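Local coordinates for protein chorismate mutase (Helicobacter pylori, PDB 6AL9) that probably catalyses the rearrangement of chorismate to prephenate, as a small all-helical dimer of the type II chorismate mutase family, at residues S7-E10 and N11-E15; S24-L27 and D28-L31; G74-T77 and E78-K81; R51-E54 and I55-L59; Q87-A90 and L91-L94. All coordinates share one frame; numbering follows the deposited sequence.

Contact 1: residues S7-E10 and N11-E15; sequences SLLE and NLRAE. With PRE (prephenic acid), chain C.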
# COMPACT_ATOMS: atom_id res chain seq x y z
N SER B 7 -16.45 -9.55 -16.35
CA SER B 7 -16.79 -8.51 -15.34
C SER B 7 -18.23 -8.55 -14.75
O SER B 7 -19.14 -7.79 -15.07
CB SER B 7 -16.27 -7.13 -15.73
OG SER B 7 -14.87 -7.22 -15.99
N LEU B 8 -18.35 -9.56 -13.88
CA LEU B 8 -19.24 -9.65 -12.76
C LEU B 8 -18.46 -9.37 -11.49
O LEU B 8 -17.23 -9.44 -11.45
CB LEU B 8 -19.70 -11.11 -12.64
CG LEU B 8 -20.49 -11.67 -13.83
CD1 LEU B 8 -19.83 -12.90 -14.49
CD2 LEU B 8 -21.88 -12.00 -13.33
N LEU B 9 -19.19 -9.12 -10.42
CA LEU B 9 -18.62 -8.66 -9.18
C LEU B 9 -17.73 -9.70 -8.51
O LEU B 9 -16.66 -9.37 -8.02
CB LEU B 9 -19.75 -8.23 -8.25
CG LEU B 9 -19.36 -7.45 -6.99
CD1 LEU B 9 -18.24 -6.44 -7.24
CD2 LEU B 9 -20.61 -6.75 -6.48
N GLU B 10 -18.18 -10.95 -8.48
CA GLU B 10 -17.39 -12.09 -7.97
C GLU B 10 -15.95 -12.08 -8.47
O GLU B 10 -14.99 -12.29 -7.71
CB GLU B 10 -18.02 -13.41 -8.46
CG GLU B 10 -19.31 -13.83 -7.76
CD GLU B 10 -20.58 -13.24 -8.36
OE1 GLU B 10 -20.54 -12.21 -9.08
OE2 GLU B 10 -21.66 -13.82 -8.11
N ASN B 11 -15.82 -11.89 -9.78
CA ASN B 11 -14.53 -12.00 -10.47
C ASN B 11 -13.65 -10.78 -10.24
O ASN B 11 -12.46 -10.92 -9.97
CB ASN B 11 -14.76 -12.20 -11.97
CG ASN B 11 -15.40 -13.55 -12.29
OD1 ASN B 11 -15.04 -14.56 -11.69
ND2 ASN B 11 -16.38 -13.57 -13.21
N LEU B 12 -14.22 -9.59 -10.33
CA LEU B 12 -13.47 -8.39 -10.02
C LEU B 12 -12.95 -8.46 -8.59
O LEU B 12 -11.86 -8.02 -8.32
CB LEU B 12 -14.34 -7.15 -10.20
CG LEU B 12 -14.74 -6.88 -11.65
CD1 LEU B 12 -15.78 -5.78 -11.73
CD2 LEU B 12 -13.55 -6.54 -12.53
N ARG B 13 -13.73 -9.03 -7.68
CA ARG B 13 -13.34 -9.08 -6.28
C ARG B 13 -12.29 -10.13 -6.02
O ARG B 13 -11.47 -9.96 -5.12
CB ARG B 13 -14.55 -9.35 -5.41
CG ARG B 13 -15.34 -8.09 -5.12
CD ARG B 13 -16.48 -8.39 -4.17
NE ARG B 13 -16.86 -7.20 -3.41
CZ ARG B 13 -18.06 -7.01 -2.88
NH1 ARG B 13 -18.35 -5.89 -2.23
NH2 ARG B 13 -19.01 -7.92 -3.04
N ALA B 14 -12.30 -11.21 -6.79
CA ALA B 14 -11.19 -12.16 -6.74
C ALA B 14 -9.92 -11.48 -7.25
O ALA B 14 -8.84 -11.80 -6.79
CB ALA B 14 -11.49 -13.42 -7.53
N GLU B 15 -10.03 -10.56 -8.18
CA GLU B 15 -8.86 -9.92 -8.72
C GLU B 15 -8.24 -8.94 -7.72
O GLU B 15 -7.02 -8.95 -7.49
CB GLU B 15 -9.20 -9.21 -10.02
CG GLU B 15 -9.42 -10.21 -11.16
CD GLU B 15 -9.06 -9.68 -12.53
OE1 GLU B 15 -8.06 -8.94 -12.63
OE2 GLU B 15 -9.77 -10.03 -13.50
C1 PRE C . -13.58 -1.61 -2.03
C2 PRE C . -13.90 -0.15 -2.04
C3 PRE C . -14.87 0.38 -1.30
C4 PRE C . -15.75 -0.44 -0.38
O4 PRE C . -15.73 0.12 0.94
C5 PRE C . -15.37 -1.90 -0.33
C6 PRE C . -14.40 -2.42 -1.08
C7 PRE C . -12.11 -1.85 -1.85
O71 PRE C . -11.32 -0.88 -1.88
O72 PRE C . -11.73 -3.02 -1.72
C8 PRE C . -13.91 -2.12 -3.44
C1' PRE C . -15.40 -2.22 -3.65
O1' PRE C . -16.06 -1.26 -3.99
C2' PRE C . -16.09 -3.49 -3.43
O'L PRE C . -17.34 -3.47 -3.36
O'M PRE C . -15.43 -4.55 -3.33
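Leu9 and Arg13, one helical turn apart, cross at a slant, and the leucine flanks the arginine as it leaves the helix. Leu9 carries CG anti to its own nitrogen (chi1 -168°), a setting that swings its branched end down the helix onto its neighbour. One methyl, CD1, rests against the arginine stem, 4.0 Å from Arg13 CG; the other, CD2, lies over a face of the guanidinium, 4.0 Å from Arg13 NH2. Beyond this support the arginine runs extended from CG to NE and meets the carboxylate of prephenate. O'M lies in the guanidinium plane at its edge and accepts from Arg13 NE at 3.0 Å and 155°. Arg13 NH1 lies 2.9 Å from O'L, but that bond is weak, bent to 127°, and the oxygen lies obliquely to the group.

The backbone beneath is a helix start, with Leu8 as N-cap: Leu8 O receives Leu12 N at 3.2 Å in an almost straight bond, and Asn11 N more weakly. The side chains of Leu8 and Asn11 run side by side, Leu8 CD1 3.7 Å from Asn11 ND2, while Asn11 ND2 is hydrogen-bonded to Asp6 O. On another flank Leu12 reaches back to Ser7 and also packs on Ile37 of the second subunit.

Glu52, Ser83, Arg30 and Cys48 of the second subunit complete the grip on prephenate. An arginine sent from the long first helix into its partner's pocket is characteristic of the intertwined AroQ-type chorismate mutase dimer, whose active sites are shared between subunits.

Contact 2: residues S24-L27 and D28-L31; sequences SDLL and DKRL. With PHB (p-hydroxybenzoic acid), chain E.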
# COMPACT_ATOMS: atom_id res chain seq x y z
N SER B 24 0.15 -7.08 0.14
CA SER B 24 0.52 -7.53 1.48
C SER B 24 1.90 -8.14 1.51
O SER B 24 2.69 -7.84 2.40
CB SER B 24 -0.44 -8.65 1.95
OG SER B 24 -1.71 -8.15 2.19
N ASP B 25 2.16 -9.09 0.61
CA ASP B 25 3.46 -9.75 0.59
C ASP B 25 4.55 -8.73 0.30
O ASP B 25 5.60 -8.78 0.92
CB ASP B 25 3.51 -10.89 -0.42
CG ASP B 25 2.69 -12.12 0.02
OD1 ASP B 25 2.56 -12.40 1.24
OD2 ASP B 25 2.16 -12.83 -0.88
N LEU B 26 4.31 -7.80 -0.63
CA LEU B 26 5.33 -6.79 -0.93
C LEU B 26 5.56 -5.87 0.25
O LEU B 26 6.69 -5.49 0.50
CB LEU B 26 4.96 -5.93 -2.15
CG LEU B 26 5.16 -6.52 -3.53
CD1 LEU B 26 4.79 -5.46 -4.56
CD2 LEU B 26 6.60 -6.94 -3.73
N LEU B 27 4.50 -5.53 0.99
CA LEU B 27 4.66 -4.68 2.18
C LEU B 27 5.45 -5.40 3.28
O LEU B 27 6.25 -4.79 3.96
CB LEU B 27 3.30 -4.21 2.74
CG LEU B 27 3.39 -3.31 3.96
CD1 LEU B 27 3.97 -1.97 3.60
CD2 LEU B 27 2.04 -3.13 4.59
N ASP B 28 5.20 -6.69 3.43
CA ASP B 28 5.95 -7.52 4.33
C ASP B 28 7.45 -7.52 4.00
O ASP B 28 8.29 -7.41 4.89
CB ASP B 28 5.37 -8.93 4.32
CG ASP B 28 5.69 -9.71 5.59
OD1 ASP B 28 5.56 -9.13 6.69
OD2 ASP B 28 6.05 -10.90 5.49
N LYS B 29 7.78 -7.66 2.72
CA LYS B 29 9.19 -7.65 2.27
C LYS B 29 9.80 -6.29 2.50
O LYS B 29 11.00 -6.19 2.77
CB LYS B 29 9.29 -7.97 0.77
CG LYS B 29 9.26 -9.45 0.41
CD LYS B 29 8.27 -9.77 -0.72
CE LYS B 29 8.67 -11.01 -1.52
NZ LYS B 29 9.79 -10.71 -2.46
N ARG B 30 8.99 -5.24 2.39
CA ARG B 30 9.48 -3.88 2.56
C ARG B 30 9.81 -3.59 4.01
O ARG B 30 10.72 -2.81 4.32
CB ARG B 30 8.50 -2.84 2.00
CG ARG B 30 9.09 -1.45 1.83
CD ARG B 30 7.98 -0.43 1.61
NE ARG B 30 8.42 0.79 0.95
CZ ARG B 30 9.11 1.76 1.55
NH1 ARG B 30 9.39 1.68 2.85
NH2 ARG B 30 9.48 2.84 0.87
N LEU B 31 9.09 -4.24 4.90
CA LEU B 31 9.46 -4.18 6.31
C LEU B 31 10.71 -4.99 6.64
O LEU B 31 11.47 -4.62 7.52
CB LEU B 31 8.28 -4.66 7.15
CG LEU B 31 7.05 -3.79 7.06
CD1 LEU B 31 6.09 -4.20 8.17
CD2 LEU B 31 7.46 -2.31 7.15
C1' PHB E . 11.62 3.50 3.84
O1' PHB E . 11.43 3.71 2.63
O2' PHB E . 11.70 2.34 4.30
C1 PHB E . 11.75 4.69 4.76
C2 PHB E . 11.44 4.59 6.12
C3 PHB E . 11.57 5.70 6.95
C4 PHB E . 12.02 6.91 6.42
C5 PHB E . 12.33 7.00 5.07
C6 PHB E . 12.20 5.90 4.24
O4 PHB E . 12.14 8.01 7.22
O HOH W 1 5.91 -11.79 2.34
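Arg30 N bonds back to Leu26 O at 3.0 Å, and the same residue sends an extended side chain outward to the carboxylate of p-hydroxybenzoic acid. Arg30 NH2 gives its hydrogen to O1' over 2.8 Å at 138°, the oxygen lying at the guanidinium edge near its plane; Arg30 NH1 stands 2.8 Å from O2'. The NE is held by a salt bridge to Asp20 of the second subunit, which probably fixes the rotation of the group. Asp28 is held at both its backbone and its side chain: its N bonds to Ser24 O at 2.9 Å, and its carboxylate accepts backbone N-H groups of Lys65, His66 and Leu67 of the second subunit. A water also donates to Asp28 OD2 and, weakly, to Asp25 O.

The remaining contacts are aliphatic carbons laid against carbonyl oxygens of the preceding turn. Lys29 bends at chi2, bringing its CD to 3.3 Å from Asp25 O. Leu31 lays CG against Leu27 O at 3.4 Å, and continues onto Phe86 of helix 69-93.

Cys48, Glu52 and Ser83 hold the same ligand. A carboxylate-binding arginine past the middle of the long first helix is consistent with the AroQ-type active site.

Contact 3: residues G74-T77 and E78-K81; sequences GFYT and EVFK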
# COMPACT_ATOMS: atom_id res chain seq x y z
N GLY B 74 -0.81 10.22 -0.06
CA GLY B 74 -1.61 9.55 0.95
C GLY B 74 -1.15 8.12 1.17
O GLY B 74 -0.90 7.71 2.30
N PHE B 75 -1.06 7.36 0.09
CA PHE B 75 -0.55 6.02 0.20
C PHE B 75 0.77 5.93 1.01
O PHE B 75 0.88 5.17 1.98
CB PHE B 75 -0.35 5.43 -1.18
CG PHE B 75 -0.04 3.96 -1.18
CD1 PHE B 75 -0.98 3.05 -0.72
CD2 PHE B 75 1.18 3.49 -1.63
CE1 PHE B 75 -0.72 1.68 -0.73
CE2 PHE B 75 1.45 2.13 -1.63
CZ PHE B 75 0.50 1.22 -1.19
N TYR B 76 1.77 6.71 0.60
CA TYR B 76 3.09 6.57 1.19
C TYR B 76 3.22 7.22 2.53
O TYR B 76 4.07 6.83 3.29
CB TYR B 76 4.20 6.99 0.23
CG TYR B 76 4.65 5.82 -0.62
CD1 TYR B 76 5.52 4.87 -0.12
CD2 TYR B 76 4.13 5.62 -1.90
CE1 TYR B 76 5.91 3.78 -0.86
CE2 TYR B 76 4.51 4.54 -2.65
CZ TYR B 76 5.40 3.63 -2.12
OH TYR B 76 5.78 2.55 -2.86
N THR B 77 2.38 8.19 2.84
CA THR B 77 2.38 8.75 4.19
C THR B 77 2.16 7.61 5.18
O THR B 77 2.87 7.48 6.17
CB THR B 77 1.33 9.86 4.41
OG1 THR B 77 1.68 11.03 3.63
CG2 THR B 77 1.30 10.26 5.90
N GLU B 78 1.20 6.74 4.85
CA GLU B 78 0.87 5.61 5.70
C GLU B 78 1.98 4.56 5.68
O GLU B 78 2.41 4.07 6.74
CB GLU B 78 -0.44 5.01 5.24
CG GLU B 78 -0.92 3.82 6.05
CD GLU B 78 -1.16 4.15 7.51
OE1 GLU B 78 -1.18 3.20 8.32
OE2 GLU B 78 -1.33 5.34 7.86
N VAL B 79 2.43 4.22 4.47
CA VAL B 79 3.57 3.33 4.31
C VAL B 79 4.82 3.76 5.10
O VAL B 79 5.48 2.92 5.74
CB VAL B 79 3.94 3.15 2.83
CG1 VAL B 79 5.22 2.35 2.68
CG2 VAL B 79 2.82 2.43 2.11
N PHE B 80 5.17 5.04 5.04
CA PHE B 80 6.32 5.56 5.77
C PHE B 80 6.06 5.55 7.28
O PHE B 80 6.97 5.21 8.04
CB PHE B 80 6.69 7.00 5.35
CG PHE B 80 7.19 7.15 3.92
CD1 PHE B 80 7.96 6.19 3.31
CD2 PHE B 80 6.86 8.26 3.19
CE1 PHE B 80 8.40 6.34 2.02
CE2 PHE B 80 7.29 8.43 1.90
CZ PHE B 80 8.05 7.46 1.31
N LYS B 81 4.84 5.90 7.71
CA LYS B 81 4.44 5.70 9.12
C LYS B 81 4.57 4.26 9.58
O LYS B 81 5.15 4.00 10.62
CB LYS B 81 3.01 6.18 9.40
CG LYS B 81 2.93 7.68 9.53
CD LYS B 81 1.59 8.18 10.04
CE LYS B 81 1.47 9.70 9.88
NZ LYS B 81 0.08 10.10 9.49
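Val79 is the wedge between Phe75 and Tyr76, and its two methyls meet different rings. CG2 sits over one face of the Phe75 ring, 4.0 Å above the plane and displaced toward the rim, in a CH-pi contact. CG1 goes the other way and, with CB, flanks Tyr76, whose CD1 is 3.8 Å from Val79 CB. With CG1 anti to the backbone nitrogen (chi1 174°), the fork of the valine is turned so that both prongs are used. The tyrosine side chain runs alongside the valine, pointing the same way.

Tyr76 also takes part in a second fit, with the residue after the valine, Phe80. Tyr76 CB stands over the face of the Phe80 ring, 4.2 Å from its centroid, again as a CH-pi contact. The two rings themselves meet at an angle of 42° with centroids 5.4 Å apart, neither stacked nor edge-to-face. Beneath them Phe80 N bonds to Tyr76 O at 2.7 Å. On the outer flank Thr77 and Lys81 lie side by side, Thr77 CG2 3.8 Å from Lys81 NZ, while Thr77 OG1 bonds to Thr73 O.

The aromatic ridge is set against three neighbours. Tyr76 packs on Leu56 and Leu59 of helix 49-61, and Phe80 on Glu52 and Ile55 of the same helix. Arg30 of helix 9-41 touches Tyr76, Val79 and Phe80. At the dimer interface Phe75 meets Phe75 of the second subunit, and Glu78 rests on Gly74 of that chain, which places this part of helix 69-93 between its own helices and the partner subunit.

Contact 4: residues R51-E54 and I55-L59; sequences REQE and ILKRL. With PHB (p-hydroxybenzoic acid), chain E.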
# COMPACT_ATOMS: atom_id res chain seq x y z
N ARG B 51 14.93 11.46 2.12
CA ARG B 51 14.73 10.20 1.45
C ARG B 51 13.26 9.94 1.07
O ARG B 51 12.97 9.56 -0.07
CB ARG B 51 15.27 9.07 2.33
CG ARG B 51 14.93 7.64 1.89
CD ARG B 51 15.58 7.25 0.58
NE ARG B 51 15.23 5.88 0.25
CZ ARG B 51 15.21 5.38 -0.98
NH1 ARG B 51 15.51 6.13 -2.03
NH2 ARG B 51 14.87 4.12 -1.17
N GLU B 52 12.33 10.17 2.02
CA GLU B 52 10.90 10.03 1.77
C GLU B 52 10.48 10.87 0.58
O GLU B 52 9.72 10.41 -0.27
CB GLU B 52 10.08 10.43 3.00
CG GLU B 52 10.20 9.49 4.19
CD GLU B 52 9.23 9.83 5.32
OE1 GLU B 52 8.42 10.77 5.15
OE2 GLU B 52 9.30 9.15 6.40
N GLN B 53 10.96 12.10 0.52
CA GLN B 53 10.56 13.02 -0.54
C GLN B 53 11.19 12.64 -1.88
O GLN B 53 10.54 12.77 -2.91
CB GLN B 53 10.92 14.46 -0.18
CG GLN B 53 9.86 15.17 0.63
CD GLN B 53 8.51 15.27 -0.08
OE1 GLN B 53 8.37 15.86 -1.17
NE2 GLN B 53 7.50 14.73 0.55
N GLU B 54 12.43 12.17 -1.87
CA GLU B 54 13.02 11.56 -3.04
C GLU B 54 12.23 10.36 -3.58
O GLU B 54 12.03 10.24 -4.79
CB GLU B 54 14.48 11.16 -2.75
CG GLU B 54 15.42 12.36 -2.69
CD GLU B 54 16.79 12.03 -2.11
OE1 GLU B 54 16.93 10.98 -1.44
OE2 GLU B 54 17.75 12.83 -2.32
N ILE B 55 11.76 9.47 -2.70
CA ILE B 55 10.92 8.35 -3.11
C ILE B 55 9.66 8.85 -3.84
O ILE B 55 9.40 8.46 -4.99
CB ILE B 55 10.53 7.44 -1.90
CG1 ILE B 55 11.76 6.68 -1.42
CG2 ILE B 55 9.46 6.44 -2.30
CD1 ILE B 55 11.59 5.81 -0.19
N LEU B 56 8.91 9.74 -3.18
CA LEU B 56 7.70 10.31 -3.78
C LEU B 56 7.96 11.00 -5.13
O LEU B 56 7.24 10.77 -6.10
CB LEU B 56 7.00 11.27 -2.81
CG LEU B 56 6.15 10.53 -1.76
CD1 LEU B 56 5.74 11.38 -0.57
CD2 LEU B 56 4.90 9.95 -2.40
N LYS B 57 8.99 11.83 -5.18
CA LYS B 57 9.36 12.52 -6.41
C LYS B 57 9.56 11.52 -7.53
O LYS B 57 8.93 11.59 -8.59
CB LYS B 57 10.64 13.34 -6.18
CG LYS B 57 10.48 14.83 -6.44
CD LYS B 57 11.63 15.64 -5.82
CE LYS B 57 11.49 15.69 -4.30
NZ LYS B 57 12.68 16.24 -3.58
N ARG B 58 10.44 10.56 -7.28
CA ARG B 58 10.76 9.57 -8.31
C ARG B 58 9.47 8.85 -8.77
O ARG B 58 9.16 8.84 -9.97
CB ARG B 58 11.80 8.59 -7.78
CG ARG B 58 12.19 7.49 -8.76
CD ARG B 58 13.14 6.48 -8.09
NE ARG B 58 12.46 5.57 -7.17
CZ ARG B 58 11.69 4.54 -7.52
NH1 ARG B 58 11.45 4.28 -8.79
NH2 ARG B 58 11.12 3.77 -6.59
N LEU B 59 8.70 8.32 -7.82
CA LEU B 59 7.44 7.62 -8.16
C LEU B 59 6.41 8.50 -8.90
O LEU B 59 5.68 8.01 -9.77
CB LEU B 59 6.76 7.04 -6.91
CG LEU B 59 7.54 5.96 -6.21
CD1 LEU B 59 7.03 5.81 -4.78
CD2 LEU B 59 7.46 4.65 -6.98
C1' PHB E . 11.62 3.50 3.84
O1' PHB E . 11.43 3.71 2.63
O2' PHB E . 11.70 2.34 4.30
C1 PHB E . 11.75 4.69 4.76
C2 PHB E . 11.44 4.59 6.12
C3 PHB E . 11.57 5.70 6.95
C4 PHB E . 12.02 6.91 6.42
C5 PHB E . 12.33 7.00 5.07
C6 PHB E . 12.20 5.90 4.24
O4 PHB E . 12.14 8.01 7.22
O HOH W 2 13.74 6.42 -4.75
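The CG1-CD1 arm of Ile55 lies over one face of the Arg51 guanidinium, with CG1 3.7 Å above the plane, over its centre. This apolar platform leaves the edge nitrogens of Arg51 to polar partners. NH2 makes a salt bridge with Asp17 of the second subunit; NH1 gives a weak bond to a water. The same water accepts a stronger bond of 2.9 Å from Arg58 NE, in the plane of that guanidinium, and Arg58 NH1 is satisfied by Asn21 of the second subunit. Arg51 reaches its place by turning at chi2 (66°), which folds the chain back over the isoleucine.

Glu52 points to the ligand. Its OE2 accepts the phenol hydrogen of p-hydroxybenzoic acid, O4 lying 3.2 Å away, and is paired with Arg84 in a salt bridge. Main-chain groups are settled within the helix, Ile55 N on Arg51 O at 2.9 Å and Leu56 N on Glu52 O at 3.1 Å. Ile55 CD1 also approaches the ligand, 3.5 Å from its O1'.

Two nearby cations share a water as acceptor, and each is tied to the other chain. The chemistry implies that two turns of helix 49-61 both join the subunits and present the pocket with an acceptor at the ligand's phenol end.

Contact 5: residues Q87-A90 and L91-L94; sequences QENA and LKEL. With PYR (pyruvic acid), chain D.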
# COMPACT_ATOMS: atom_id res chain seq x y z
N GLN B 87 10.45 0.09 12.50
CA GLN B 87 11.89 0.22 12.72
C GLN B 87 12.21 0.65 14.16
O GLN B 87 13.12 0.09 14.80
CB GLN B 87 12.49 1.24 11.75
CG GLN B 87 12.72 0.72 10.34
CD GLN B 87 13.17 1.82 9.38
OE1 GLN B 87 12.36 2.62 8.93
NE2 GLN B 87 14.44 1.83 9.05
N GLU B 88 11.46 1.63 14.65
CA GLU B 88 11.57 2.09 16.04
C GLU B 88 11.37 0.95 17.01
O GLU B 88 12.17 0.76 17.91
CB GLU B 88 10.52 3.18 16.35
CG GLU B 88 10.63 4.43 15.49
CD GLU B 88 11.84 5.30 15.80
OE1 GLU B 88 12.64 4.96 16.70
OE2 GLU B 88 12.01 6.33 15.12
N ASN B 89 10.28 0.21 16.83
CA ASN B 89 9.96 -0.87 17.74
C ASN B 89 10.99 -1.95 17.65
O ASN B 89 11.44 -2.41 18.67
CB ASN B 89 8.59 -1.45 17.44
CG ASN B 89 7.49 -0.48 17.79
OD1 ASN B 89 7.48 0.13 18.87
ND2 ASN B 89 6.55 -0.32 16.87
N ALA B 90 11.42 -2.31 16.46
CA ALA B 90 12.52 -3.25 16.31
C ALA B 90 13.75 -2.84 17.11
O ALA B 90 14.32 -3.66 17.84
CB ALA B 90 12.88 -3.43 14.84
N LEU B 91 14.15 -1.57 17.00
CA LEU B 91 15.32 -1.05 17.73
C LEU B 91 15.14 -0.99 19.26
O LEU B 91 16.12 -1.11 20.01
CB LEU B 91 15.71 0.35 17.23
CG LEU B 91 16.40 0.49 15.88
CD1 LEU B 91 16.79 1.93 15.65
CD2 LEU B 91 17.61 -0.43 15.75
N LYS B 92 13.91 -0.78 19.71
CA LYS B 92 13.62 -0.76 21.14
C LYS B 92 13.84 -2.12 21.78
O LYS B 92 14.38 -2.18 22.88
CB LYS B 92 12.17 -0.34 21.41
CG LYS B 92 11.96 1.16 21.35
CD LYS B 92 10.53 1.55 21.70
CE LYS B 92 10.43 3.03 22.03
NZ LYS B 92 9.03 3.54 21.96
N GLU B 93 13.37 -3.17 21.10
CA GLU B 93 13.38 -4.53 21.64
C GLU B 93 14.73 -5.21 21.45
O GLU B 93 15.14 -6.02 22.30
CB GLU B 93 12.32 -5.39 20.98
CG GLU B 93 12.18 -6.74 21.67
CD GLU B 93 11.29 -7.69 20.92
OE1 GLU B 93 10.62 -7.24 19.96
OE2 GLU B 93 11.26 -8.90 21.27
N LEU B 94 15.40 -4.90 20.35
CA LEU B 94 16.75 -5.42 20.08
C LEU B 94 17.82 -4.36 20.47
O LEU B 94 18.29 -3.58 19.64
CB LEU B 94 16.87 -5.90 18.60
CG LEU B 94 15.81 -6.89 18.03
CD1 LEU B 94 15.55 -6.64 16.55
CD2 LEU B 94 16.18 -8.36 18.25
C PYR D . 15.94 4.81 5.10
O PYR D . 16.34 5.94 5.48
OXT PYR D . 16.23 4.40 3.95
CA PYR D . 15.14 4.00 6.03
O3 PYR D . 15.12 4.27 7.23
CB PYR D . 14.34 2.84 5.52
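Gln87 and Leu91 touch through a peptide carbonyl, Leu91 CG lying 3.5 Å from Gln87 O, while the flat carboxamide of Gln87 turns off the helix toward the pocket. With no aromatic ring in residues 87-94, the planar groups are amides and carboxylates. The Gln87 amide uses its NE2 to reach the ketone oxygen of pyruvic acid: Gln87 NE2 to O3 is 3.1 Å, nearly straight at 166°. The ligand methyl CB is 3.7 Å from the same NE2. Ala34, Ile37 and Ala38 of helix 9-41, with Ile46, pack round this side chain. The Glu88 carboxylate accepts the backbone N-H of Ile46 through OE2.

This is the last stretch of helix 69-93 in the three-helix AroQ fold. Its beginning borders the pocket, where Arg13 of the second subunit also holds the pyruvic acid, and the remainder runs out to the surface. Gln87 gets there by an extended chain beyond CG, with CG beside its own nitrogen (chi1 -79°).

The main-chain ladder continues as the helix ends. Leu91 N bonds to Gln87 O at 2.9 Å. In the next rung Lys92 N bonds to Glu88 O, also at 2.9 Å. Asn89 O serves both Glu93 N, at 3.2 Å, and Lys92 N, the latter weakly. Leu94 N still bonds to Ala90 O at 3.0 Å, yet Leu94 itself has left helical geometry. Its side chain folds back over the same oxygen, Leu94 CD1 3.5 Å from Ala90 O.

In the fold
Contact 2 is buried and contacts 3 and 4 partly buried, whereas contacts 1 and 5 are at the surface, on opposite sides of the chain's centre with about 40 Å between their centres. Helix 9-41 supplies contacts 1 and 2, and helix 69-93 contacts 3 and 5. Contacts 2, 3 and 4 touch one another, with Arg30 against Phe80 and Ile55, and Tyr76 against Leu59. Contact 3 is largely aromatic and apolar, whereas contacts 2 and 4 set charges round p-hydroxybenzoic acid and across to the second subunit. The outer two are mostly helix-end chemistry, each sending one polar side chain to a ligand; contact 5 alone touches no second subunit.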